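Local coordinates for quinonprotein alcohol dehydrogenase-like protein (PDB 4R5O) that is of unknown function but binds calcium and joins an immunoglobulin-like beta-sandwich domain to a seven-bladed beta-propeller, at residues F65-S78 / E89-S101. Sequence-based numbering, arbitrary orientation.
Sequences FSYKIDNPCRADLS and EMSTSFSSNHNFS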
ATOM      1  N   PHE A  65      28.566  11.280  15.401  1.00 60.91           N
ATOM      2  CA  PHE A  65      27.487  10.580  14.717  1.00 58.55           C
ATOM      3  C   PHE A  65      27.161  11.245  13.393  1.00 64.72           C
ATOM      4  O   PHE A  65      26.811  12.422  13.373  1.00 65.08           O
ATOM      5  CB  PHE A  65      26.236  10.548  15.617  1.00 58.32           C
ATOM      6  CG  PHE A  65      24.991   9.897  15.049  1.00 57.51           C
ATOM      7  CD1 PHE A  65      24.904   8.509  14.919  1.00 59.17           C
ATOM      8  CD2 PHE A  65      23.871  10.658  14.730  1.00 57.26           C
ATOM      9  CE1 PHE A  65      23.745   7.905  14.414  1.00 57.73           C
ATOM     10  CE2 PHE A  65      22.714  10.051  14.218  1.00 58.23           C
ATOM     11  CZ  PHE A  65      22.663   8.681  14.062  1.00 55.85           C
ATOM     12  N   SER A  66      27.243  10.493  12.290  1.00 61.89           N
ATOM     13  CA  SER A  66      26.877  11.012  10.977  1.00 61.24           C
ATOM     14  C   SER A  66      25.857  10.067  10.377  1.00 64.55           C
ATOM     15  O   SER A  66      26.089   8.858  10.326  1.00 64.50           O
ATOM     16  CB  SER A  66      28.102  11.193  10.093  1.00 65.42           C
ATOM     17  OG  SER A  66      27.739  11.807   8.867  1.00 77.49           O
ATOM     18  N   TYR A  67      24.685  10.599  10.007  1.00 60.27           N
ATOM     19  CA  TYR A  67      23.594   9.783   9.460  1.00 58.44           C
ATOM     20  C   TYR A  67      22.881  10.557   8.357  1.00 60.18           C
ATOM     21  O   TYR A  67      22.248  11.569   8.666  1.00 60.60           O
ATOM     22  CB  TYR A  67      22.628   9.413  10.599  1.00 58.82           C
ATOM     23  CG  TYR A  67      21.608   8.348  10.282  1.00 60.54           C
ATOM     24  CD1 TYR A  67      20.409   8.666   9.659  1.00 61.88           C
ATOM     25  CD2 TYR A  67      21.781   7.043  10.724  1.00 61.75           C
ATOM     26  CE1 TYR A  67      19.454   7.689   9.384  1.00 62.64           C
ATOM     27  CE2 TYR A  67      20.812   6.064  10.498  1.00 62.13           C
ATOM     28  CZ  TYR A  67      19.651   6.388   9.820  1.00 70.89           C
ATOM     29  OH  TYR A  67      18.708   5.406   9.596  1.00 73.30           O
ATOM     30  N   LYS A  68      22.994  10.110   7.080  1.00 54.14           N
ATOM     31  CA  LYS A  68      22.335  10.809   5.973  1.00 54.49           C
ATOM     32  C   LYS A  68      20.835  10.491   5.967  1.00 59.59           C
ATOM     33  O   LYS A  68      20.447   9.318   6.029  1.00 60.26           O
ATOM     34  CB  LYS A  68      22.965  10.462   4.607  1.00 56.86           C
ATOM     35  N   ILE A  69      19.997  11.532   5.927  1.00 54.78           N
ATOM     36  CA  ILE A  69      18.545  11.401   5.873  1.00 53.33           C
ATOM     37  C   ILE A  69      18.198  11.323   4.382  1.00 60.06           C
ATOM     38  O   ILE A  69      17.826  12.318   3.738  1.00 59.54           O
ATOM     39  CB  ILE A  69      17.866  12.565   6.656  1.00 55.09           C
ATOM     40  CG1 ILE A  69      18.421  12.671   8.083  1.00 54.91           C
ATOM     41  CG2 ILE A  69      16.344  12.450   6.648  1.00 53.33           C
ATOM     42  CD1 ILE A  69      18.290  11.374   8.957  1.00 55.72           C
ATOM     43  N   ASP A  70      18.448  10.143   3.813  1.00 58.89           N
ATOM     44  CA  ASP A  70      18.267   9.909   2.380  1.00 59.60           C
ATOM     45  C   ASP A  70      16.940   9.157   2.114  1.00 62.73           C
ATOM     46  O   ASP A  70      16.617   8.853   0.965  1.00 63.51           O
ATOM     47  CB  ASP A  70      19.479   9.143   1.805  1.00 62.59           C
ATOM     48  CG  ASP A  70      19.862   7.840   2.492  1.00 78.78           C
ATOM     49  OD1 ASP A  70      19.114   7.399   3.424  1.00 79.01           O
ATOM     50  OD2 ASP A  70      20.917   7.265   2.117  1.00 85.95           O
ATOM     51  N   ASN A  71      16.140   8.945   3.171  1.00 57.90           N
ATOM     52  CA  ASN A  71      14.848   8.281   3.068  1.00 56.31           C
ATOM     53  C   ASN A  71      13.849   8.809   4.112  1.00 58.36           C
ATOM     54  O   ASN A  71      14.279   9.130   5.211  1.00 57.35           O
ATOM     55  CB  ASN A  71      15.044   6.769   3.264  1.00 56.65           C
ATOM     56  CG  ASN A  71      14.220   5.914   2.315  1.00 79.55           C
ATOM     57  OD1 ASN A  71      14.370   6.012   1.090  1.00 82.57           O
ATOM     58  ND2 ASN A  71      13.425   4.978   2.843  1.00 59.67           N
ATOM     59  N   PRO A  72      12.516   8.874   3.850  1.00 55.13           N
ATOM     60  CA  PRO A  72      11.586   9.234   4.932  1.00 53.97           C
ATOM     61  C   PRO A  72      11.817   8.325   6.131  1.00 55.48           C
ATOM     62  O   PRO A  72      11.862   7.108   5.947  1.00 54.64           O
ATOM     63  CB  PRO A  72      10.203   9.024   4.298  1.00 54.95           C
ATOM     64  CG  PRO A  72      10.431   9.137   2.856  1.00 60.26           C
ATOM     65  CD  PRO A  72      11.773   8.517   2.627  1.00 56.53           C
ATOM     66  N   CYS A  73      12.059   8.902   7.326  1.00 50.51           N
ATOM     67  CA  CYS A  73      12.364   8.113   8.518  1.00 49.75           C
ATOM     68  C   CYS A  73      11.947   8.845   9.780  1.00 50.85           C
ATOM     69  O   CYS A  73      11.631  10.019   9.754  1.00 50.95           O
ATOM     70  CB  CYS A  73      13.856   7.775   8.572  1.00 51.82           C
ATOM     71  SG  CYS A  73      14.957   9.214   8.789  1.00 57.24           S
ATOM     72  N   ARG A  74      11.972   8.109  10.889  1.00 45.76           N
ATOM     73  CA  ARG A  74      11.757   8.502  12.271  1.00 44.71           C
ATOM     74  C   ARG A  74      12.551   7.498  13.075  1.00 51.25           C
ATOM     75  O   ARG A  74      12.526   6.314  12.736  1.00 52.95           O
ATOM     76  CB  ARG A  74      10.265   8.620  12.687  1.00 38.99           C
ATOM     77  CG  ARG A  74       9.506   7.356  12.658  1.00 38.45           C
ATOM     78  CD  ARG A  74       8.236   7.407  13.457  1.00 50.48           C
ATOM     79  NE  ARG A  74       7.587   6.093  13.380  1.00 57.61           N
ATOM     80  CZ  ARG A  74       6.499   5.732  14.042  1.00 61.12           C
ATOM     81  NH1 ARG A  74       5.914   6.575  14.878  1.00 37.81           N
ATOM     82  NH2 ARG A  74       5.994   4.514  13.881  1.00 58.89           N
ATOM     83  N   ALA A  75      13.349   7.967  14.045  1.00 48.48           N
ATOM     84  CA  ALA A  75      14.214   7.105  14.841  1.00 48.34           C
ATOM     85  C   ALA A  75      14.510   7.702  16.209  1.00 54.38           C
ATOM     86  O   ALA A  75      14.499   8.917  16.372  1.00 54.13           O
ATOM     87  CB  ALA A  75      15.528   6.858  14.107  1.00 49.42           C
ATOM     88  N   ASP A  76      14.746   6.824  17.190  1.00 51.91           N
ATOM     89  CA  ASP A  76      15.188   7.140  18.539  1.00 51.69           C
ATOM     90  C   ASP A  76      16.690   7.028  18.536  1.00 55.53           C
ATOM     91  O   ASP A  76      17.231   6.124  17.892  1.00 57.22           O
ATOM     92  CB  ASP A  76      14.525   6.227  19.591  1.00 53.45           C
ATOM     93  CG  ASP A  76      13.064   6.512  19.884  1.00 69.69           C
ATOM     94  OD1 ASP A  76      12.750   7.662  20.277  1.00 71.44           O
ATOM     95  OD2 ASP A  76      12.256   5.552  19.868  1.00 78.36           O
ATOM     96  N   LEU A  77      17.379   7.962  19.180  1.00 50.12           N
ATOM     97  CA  LEU A  77      18.831   7.920  19.187  1.00 49.11           C
ATOM     98  C   LEU A  77      19.377   8.050  20.601  1.00 54.52           C
ATOM     99  O   LEU A  77      19.015   8.973  21.338  1.00 54.24           O
ATOM    100  CB  LEU A  77      19.392   9.034  18.294  1.00 48.82           C
ATOM    101  CG  LEU A  77      20.910   9.220  18.210  1.00 51.99           C
ATOM    102  CD1 LEU A  77      21.602   8.038  17.544  1.00 51.26           C
ATOM    103  CD2 LEU A  77      21.201  10.423  17.452  1.00 52.47           C
ATOM    104  N   SER A  78      20.256   7.106  20.963  1.00 51.71           N
ATOM    105  CA  SER A  78      20.965   7.106  22.235  1.00 52.26           C
ATOM    106  C   SER A  78      22.448   7.177  22.001  1.00 57.81           C
ATOM    107  O   SER A  78      22.974   6.651  21.008  1.00 56.79           O
ATOM    108  CB  SER A  78      20.631   5.881  23.080  1.00 54.78           C
ATOM    109  OG  SER A  78      19.266   5.878  23.459  1.00 64.94           O
ATOM    110  N   GLU A  89      24.626   8.133  29.424  1.00 56.66           N
ATOM    111  CA  GLU A  89      23.704   7.908  28.328  1.00 54.94           C
ATOM    112  C   GLU A  89      22.740   9.102  28.148  1.00 58.83           C
ATOM    113  O   GLU A  89      21.989   9.459  29.065  1.00 59.21           O
ATOM    114  CB  GLU A  89      22.906   6.614  28.545  1.00 55.20           C
ATOM    115  CG  GLU A  89      21.901   6.331  27.441  1.00 63.28           C
ATOM    116  CD  GLU A  89      21.112   5.050  27.565  1.00 86.41           C
ATOM    117  OE1 GLU A  89      21.501   4.183  28.380  1.00 75.37           O
ATOM    118  OE2 GLU A  89      20.137   4.886  26.796  1.00 91.60           O
HETATM  119  N   MSE A  90      22.746   9.670  26.926  1.00 53.57           N
HETATM  120  CA  MSE A  90      21.862  10.743  26.462  1.00 51.18           C
HETATM  121  C   MSE A  90      20.974  10.240  25.383  1.00 53.92           C
HETATM  122  O   MSE A  90      21.423   9.444  24.572  1.00 53.46           O
HETATM  123  CB  MSE A  90      22.652  11.927  25.948  1.00 53.21           C
HETATM  124  CG  MSE A  90      23.464  12.600  26.991  1.00 59.96           C
HETATM  125 SE   MSE A  90      24.950  13.417  26.141  0.75 66.56          SE
HETATM  126  CE  MSE A  90      25.800  11.714  25.391  1.00 62.44           C
ATOM    127  N   SER A  91      19.738  10.722  25.327  1.00 51.06           N
ATOM    128  CA  SER A  91      18.802  10.282  24.300  1.00 50.39           C
ATOM    129  C   SER A  91      18.083  11.463  23.650  1.00 53.45           C
ATOM    130  O   SER A  91      17.865  12.516  24.268  1.00 52.55           O
ATOM    131  CB  SER A  91      17.779   9.316  24.884  1.00 52.74           C
ATOM    132  OG  SER A  91      18.445   8.158  25.363  1.00 65.82           O
ATOM    133  N   THR A  92      17.758  11.276  22.373  1.00 49.28           N
ATOM    134  CA  THR A  92      16.992  12.218  21.567  1.00 49.63           C
ATOM    135  C   THR A  92      16.299  11.381  20.485  1.00 52.56           C
ATOM    136  O   THR A  92      16.317  10.148  20.542  1.00 51.04           O
ATOM    137  CB  THR A  92      17.857  13.398  21.012  1.00 57.87           C
ATOM    138  OG1 THR A  92      16.975  14.376  20.463  1.00 58.62           O
ATOM    139  CG2 THR A  92      18.909  12.958  19.959  1.00 52.63           C
ATOM    140  N   SER A  93      15.665  12.052  19.531  1.00 49.02           N
ATOM    141  CA  SER A  93      15.023  11.404  18.405  1.00 48.54           C
ATOM    142  C   SER A  93      15.189  12.290  17.182  1.00 53.21           C
ATOM    143  O   SER A  93      15.505  13.476  17.313  1.00 53.53           O
ATOM    144  CB  SER A  93      13.560  11.100  18.705  1.00 51.09           C
ATOM    145  OG  SER A  93      12.852  12.280  19.037  1.00 65.61           O
ATOM    146  N   PHE A  94      15.091  11.692  15.994  1.00 49.65           N
ATOM    147  CA  PHE A  94      15.200  12.434  14.746  1.00 48.82           C
ATOM    148  C   PHE A  94      14.201  11.878  13.745  1.00 51.59           C
ATOM    149  O   PHE A  94      13.732  10.741  13.881  1.00 49.72           O
ATOM    150  CB  PHE A  94      16.621  12.429  14.177  1.00 50.44           C
ATOM    151  CG  PHE A  94      17.184  11.113  13.713  1.00 50.51           C
ATOM    152  CD1 PHE A  94      17.897  10.305  14.578  1.00 52.36           C
ATOM    153  CD2 PHE A  94      17.094  10.735  12.387  1.00 51.67           C
ATOM    154  CE1 PHE A  94      18.495   9.133  14.126  1.00 52.37           C
ATOM    155  CE2 PHE A  94      17.672   9.556  11.945  1.00 54.02           C
ATOM    156  CZ  PHE A  94      18.383   8.771  12.813  1.00 51.53           C
ATOM    157  N   SER A  95      13.824  12.727  12.788  1.00 48.23           N
ATOM    158  CA  SER A  95      12.870  12.410  11.733  1.00 46.73           C
ATOM    159  C   SER A  95      13.119  13.295  10.545  1.00 50.98           C
ATOM    160  O   SER A  95      13.747  14.334  10.676  1.00 51.95           O
ATOM    161  CB  SER A  95      11.432  12.565  12.234  1.00 48.34           C
ATOM    162  OG  SER A  95      11.171  13.902  12.631  1.00 55.80           O
ATOM    163  N   SER A  96      12.630  12.877   9.385  1.00 48.71           N
ATOM    164  CA  SER A  96      12.713  13.610   8.124  1.00 49.27           C
ATOM    165  C   SER A  96      11.496  14.508   7.948  1.00 54.11           C
ATOM    166  O   SER A  96      10.403  14.131   8.364  1.00 54.96           O
ATOM    167  CB  SER A  96      12.823  12.635   6.950  1.00 49.81           C
ATOM    168  OG  SER A  96      11.760  11.693   6.961  1.00 49.21           O
ATOM    169  N   ASN A  97      11.675  15.670   7.327  1.00 50.08           N
ATOM    170  CA  ASN A  97      10.582  16.579   7.011  1.00 49.51           C
ATOM    171  C   ASN A  97      10.128  16.239   5.599  1.00 53.95           C
ATOM    172  O   ASN A  97      10.581  16.841   4.623  1.00 55.34           O
ATOM    173  CB  ASN A  97      11.000  18.062   7.179  1.00 46.58           C
ATOM    174  CG  ASN A  97       9.902  19.056   6.857  1.00 69.49           C
ATOM    175  OD1 ASN A  97       8.712  18.808   7.068  1.00 67.68           O
ATOM    176  ND2 ASN A  97      10.271  20.220   6.363  1.00 60.17           N
ATOM    177  N   HIS A  98       9.300  15.213   5.482  1.00 49.07           N
ATOM    178  CA  HIS A  98       8.815  14.761   4.180  1.00 48.65           C
ATOM    179  C   HIS A  98       7.283  14.974   4.091  1.00 53.02           C
ATOM    180  O   HIS A  98       6.608  15.137   5.112  1.00 50.86           O
ATOM    181  CB  HIS A  98       9.199  13.284   3.922  1.00 48.18           C
ATOM    182  CG  HIS A  98       8.601  12.328   4.901  1.00 50.81           C
ATOM    183  ND1 HIS A  98       9.223  12.046   6.104  1.00 52.53           N
ATOM    184  CD2 HIS A  98       7.442  11.636   4.834  1.00 51.32           C
ATOM    185  CE1 HIS A  98       8.431  11.186   6.718  1.00 50.99           C
ATOM    186  NE2 HIS A  98       7.346  10.911   5.992  1.00 50.64           N
ATOM    187  N   ASN A  99       6.761  14.988   2.851  1.00 50.63           N
ATOM    188  CA  ASN A  99       5.350  15.177   2.567  1.00 49.97           C
ATOM    189  C   ASN A  99       4.912  14.089   1.589  1.00 51.72           C
ATOM    190  O   ASN A  99       5.298  14.103   0.406  1.00 50.60           O
ATOM    191  CB  ASN A  99       5.123  16.600   2.021  1.00 51.48           C
ATOM    192  CG  ASN A  99       3.683  17.016   1.802  1.00 67.02           C
ATOM    193  OD1 ASN A  99       2.723  16.274   2.000  1.00 56.31           O
ATOM    194  ND2 ASN A  99       3.511  18.247   1.398  1.00 64.60           N
ATOM    195  N   PHE A 100       4.141  13.122   2.100  1.00 46.98           N
ATOM    196  CA  PHE A 100       3.705  11.976   1.298  1.00 45.87           C
ATOM    197  C   PHE A 100       2.505  12.336   0.392  1.00 51.28           C
ATOM    198  O   PHE A 100       1.986  11.459  -0.299  1.00 51.29           O
ATOM    199  CB  PHE A 100       3.366  10.771   2.176  1.00 46.21           C
ATOM    200  CG  PHE A 100       4.556   9.991   2.700  1.00 46.45           C
ATOM    201  CD1 PHE A 100       5.658   9.733   1.880  1.00 48.70           C
ATOM    202  CD2 PHE A 100       4.499   9.356   3.937  1.00 46.46           C
ATOM    203  CE1 PHE A 100       6.710   8.914   2.317  1.00 48.86           C
ATOM    204  CE2 PHE A 100       5.543   8.526   4.368  1.00 48.68           C
ATOM    205  CZ  PHE A 100       6.640   8.306   3.554  1.00 46.80           C
ATOM    206  N   SER A 101       2.149  13.629   0.311  1.00 48.62           N
ATOM    207  CA  SER A 101       1.129  14.147  -0.597  1.00 48.53           C
ATOM    208  C   SER A 101       1.735  14.476  -1.973  1.00 51.89           C
ATOM    209  O   SER A 101       1.012  14.564  -2.955  1.00 51.58           O
ATOM    210  CB  SER A 101       0.479  15.392  -0.002  1.00 52.29           C
ATOM    211  OG  SER A 101      -0.029  15.124   1.292  1.00 64.34           O
TER
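The F94 ring lies between A75, on the strand F94 pairs with, and Y67 on strand 65-68 of the opposing sheet. Its CG sits between the backbone N and the carbonyl carbon (chi1 66°), which brings the ring over its cross-strand neighbour A75. A75 CB packs on one face of the ring, 3.7 Å from F94 CZ. The CE2-CZ edge of F94 meets the face of Y67 in a T-shaped stack, with the planes at 64°. I69 CD1 approaches F94 CE2 obliquely at 3.6 Å, and C73 SG makes a longer sulfur-aromatic contact with the same ring. Strands 74-83 and 86-97 form an antiparallel beta hairpin in one sheet of the immunoglobulin-like sandwich; strand 65-68 pairs with 35-38 in the other. The F94 ring, also touched by L36, lies between the two sheets. Cut back to an alanine, this position is likely to leave a gap between them and the Y67 face without the ring edge that meets it. Paired backbone bonds join A75 to F94 and L77 to T92. On the other face of the hairpin sheet S78 OG and S91 OG share a hydrogen bond of 3.1 Å. S93 OG turns instead to S27.

At the end away from the hairpin turn the link is mixed. S96 N donates to C73 O, a backbone bond, but C73 N donates to S96 OG at 2.8 Å. The same hydroxyl is hydrogen-bonded to H98 ND1 at 2.7 Å, which helps fix the imidazole. P72 CB stands over the centre of that ring in a CH-pi contact, 3.6 Å from the H98 ring centroid. P72 CB also reaches F100 CZ at 3.7 Å. The F100 ring in turn packs edge-to-face with F105 on strand 103-108, which probably belongs to the propeller.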